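Local coordinates for protein type III Pentaketide Synthase (Neurospora crassa, PDB 3EUT) that probably works as a type III polyketide synthase, an acyltransferase of the chalcone synthase family that makes pentaketides, and holds icosanoic acid, a long fatty acid, in the crystal, at residues A[52-57]-A[176-181]. Residues are numbered along the deposited sequence; the frame is centred on the assembly and turned at random.
With DCR (icosanoic acid), chain E.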
loop_
_atom_site.group_PDB
_atom_site.type_symbol
_atom_site.label_atom_id
_atom_site.label_comp_id
_atom_site.label_asym_id
_atom_site.label_seq_id
_atom_site.Cartn_x
_atom_site.Cartn_y
_atom_site.Cartn_z
ATOM N N SER A 52 13.573 2.640 21.314
ATOM C CA SER A 52 14.095 3.585 20.330
ATOM C C SER A 52 13.065 4.645 19.963
ATOM O O SER A 52 11.905 4.333 19.653
ATOM C CB SER A 52 14.534 2.834 19.075
ATOM O OG SER A 52 15.766 2.193 19.333
ATOM N N SER A 53 13.480 5.904 19.992
ATOM C CA SER A 53 12.574 6.983 19.614
ATOM C C SER A 53 13.312 8.066 18.848
ATOM O O SER A 53 14.503 8.303 19.065
ATOM C CB SER A 53 11.916 7.588 20.865
ATOM O OG SER A 53 11.114 8.701 20.529
ATOM N N ILE A 54 12.585 8.727 17.961
ATOM C CA ILE A 54 13.084 9.900 17.255
ATOM C C ILE A 54 13.302 11.107 18.198
ATOM O O ILE A 54 13.931 12.082 17.807
ATOM C CB ILE A 54 12.130 10.335 16.103
ATOM C CG1 ILE A 54 10.742 10.675 16.663
ATOM C CG2 ILE A 54 12.067 9.259 14.991
ATOM C CD1 ILE A 54 9.809 11.268 15.664
ATOM N N GLY A 55 12.769 11.045 19.414
ATOM C CA GLY A 55 12.936 12.139 20.369
ATOM C C GLY A 55 12.885 11.721 21.822
ATOM O O GLY A 55 12.889 10.529 22.138
ATOM N N ASN A 56 12.862 12.714 22.711
ATOM C CA ASN A 56 12.681 12.485 24.140
ATOM C C ASN A 56 11.408 13.180 24.667
ATOM O O ASN A 56 10.736 13.896 23.906
ATOM C CB ASN A 56 13.949 12.892 24.921
ATOM C CG ASN A 56 14.268 14.374 24.826
ATOM O OD1 ASN A 56 13.376 15.233 24.746
ATOM N ND2 ASN A 56 15.556 14.687 24.865
ATOM N N PRO A 57 11.049 12.960 25.957
ATOM C CA PRO A 57 9.874 13.616 26.553
ATOM C C PRO A 57 9.770 15.153 26.451
ATOM O O PRO A 57 8.694 15.695 26.710
ATOM C CB PRO A 57 9.932 13.163 28.019
ATOM C CG PRO A 57 10.593 11.839 27.948
ATOM C CD PRO A 57 11.672 12.029 26.918
ATOM N N VAL A 176 7.311 4.976 12.755
ATOM C CA VAL A 176 7.465 6.020 13.758
ATOM C C VAL A 176 6.201 6.000 14.613
ATOM O O VAL A 176 5.205 6.658 14.299
ATOM C CB VAL A 176 7.718 7.419 13.128
ATOM C CG1 VAL A 176 7.813 8.504 14.229
ATOM C CG2 VAL A 176 8.984 7.420 12.304
ATOM N N SER A 177 6.255 5.239 15.702
ATOM C CA SER A 177 5.107 5.087 16.581
ATOM C C SER A 177 5.168 5.959 17.839
ATOM O O SER A 177 4.133 6.243 18.433
ATOM C CB SER A 177 4.914 3.621 16.960
ATOM O OG SER A 177 6.134 3.010 17.323
ATOM N N THR A 178 6.357 6.387 18.250
ATOM C CA THR A 178 6.471 7.017 19.576
ATOM C C THR A 178 5.802 8.389 19.668
ATOM O O THR A 178 5.463 8.833 20.767
ATOM C CB THR A 178 7.914 7.103 20.107
ATOM O OG1 THR A 178 8.711 7.901 19.228
ATOM C CG2 THR A 178 8.515 5.704 20.291
ATOM N N THR A 179 5.613 9.034 18.515
ATOM C CA THR A 179 4.936 10.330 18.411
ATOM C C THR A 179 3.454 10.277 18.764
ATOM O O THR A 179 2.836 11.321 18.989
ATOM C CB THR A 179 5.048 10.926 16.983
ATOM O OG1 THR A 179 4.739 9.918 16.001
ATOM C CG2 THR A 179 6.436 11.442 16.737
ATOM N N MET A 180 2.877 9.078 18.800
ATOM C CA MET A 180 1.454 8.947 19.116
ATOM C C MET A 180 1.211 8.760 20.605
ATOM O O MET A 180 0.107 8.416 21.027
ATOM C CB MET A 180 0.775 7.866 18.258
ATOM C CG MET A 180 0.527 8.329 16.792
ATOM S SD MET A 180 0.056 6.949 15.712
ATOM C CE MET A 180 1.181 7.219 14.338
ATOM N N VAL A 181 2.241 9.027 21.403
ATOM C CA VAL A 181 2.145 8.882 22.850
ATOM C C VAL A 181 1.003 9.711 23.461
ATOM O O VAL A 181 0.270 9.206 24.300
ATOM C CB VAL A 181 3.498 9.173 23.572
ATOM C CG1 VAL A 181 3.962 10.604 23.343
ATOM C CG2 VAL A 181 3.410 8.850 25.065
HETATM O O1 DCR E . -1.590 -2.293 15.387
HETATM C C1 DCR E . -0.422 -2.064 14.973
HETATM O O2 DCR E . 0.007 -2.481 13.870
HETATM C C2 DCR E . 0.510 -1.266 15.861
HETATM C C3 DCR E . 1.257 -0.156 15.118
HETATM C C4 DCR E . 2.058 0.773 16.043
HETATM C C5 DCR E . 1.233 1.335 17.200
HETATM C C6 DCR E . 1.762 2.656 17.759
HETATM C C7 DCR E . 1.236 2.904 19.174
HETATM C C8 DCR E . 1.772 4.174 19.832
HETATM C C9 DCR E . 2.845 3.819 20.855
HETATM C C10 DCR E . 3.425 5.033 21.569
HETATM C C11 DCR E . 4.798 4.690 22.138
HETATM C C12 DCR E . 5.095 5.477 23.406
HETATM C C13 DCR E . 6.120 6.568 23.150
HETATM C C14 DCR E . 7.146 6.737 24.268
HETATM C C15 DCR E . 8.162 7.796 23.855
HETATM C C16 DCR E . 8.018 9.136 24.578
HETATM C C17 DCR E . 7.796 10.311 23.621
HETATM C C18 DCR E . 8.890 10.510 22.577
HETATM C C19 DCR E . 8.704 11.855 21.895
HETATM C C20 DCR E . 8.830 11.765 20.392
#
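Val176 opens the contact by meeting Ile54, CG1 to CD1 at 3.7 Å, the two side chains crossing at about a right angle. It stands just past strand 168-175 of the thiolase-like fold, on the loop that leads to helix 181-191, while 52-57 continues from the short strand 51-53; the residues that meet here are all buried, and both segments line the path of the bound icosanoic acid. Ser177 points its CB away from 52-57, against C6 of the fatty acid at 3.4 Å. Thr178 makes the polar link: its OG1 lies 2.8 Å from Ser53 OG, a hydrogen bond if Ser53 OG gives its one proton to Thr178 OG1 rather than to Gly55 O, 3.0 Å from the same OG. Asp203 is the stronger partner of Thr178: its OD2 bonds to both Thr178 OG1 and the backbone N of Ile54, so one carboxylate oxygen ties the two segments together. The methyl of Thr178, the other branch, meets the same segment, CG2 lying 3.7 Å from Ser52 O, while CB of Thr178 packs against C13 of the fatty acid. Thr179 has OG1 between its backbone N and carbonyl carbon (chi1 47°), which leaves CG2 to press on Ile54 CD1 at 3.5 Å; Leu73 and Val76 of helix 70-96 cover this apolar patch. At the N-cap position of helix 181-191, the backbone N of Met180 hydrogen-bonds to Ser177 O, closing the short 3-10 turn at 178-179. Val181 follows with CB 3.7 Å from C13, and farther along the acyl chain C18 passes 3.5 Å from Ser53 OG.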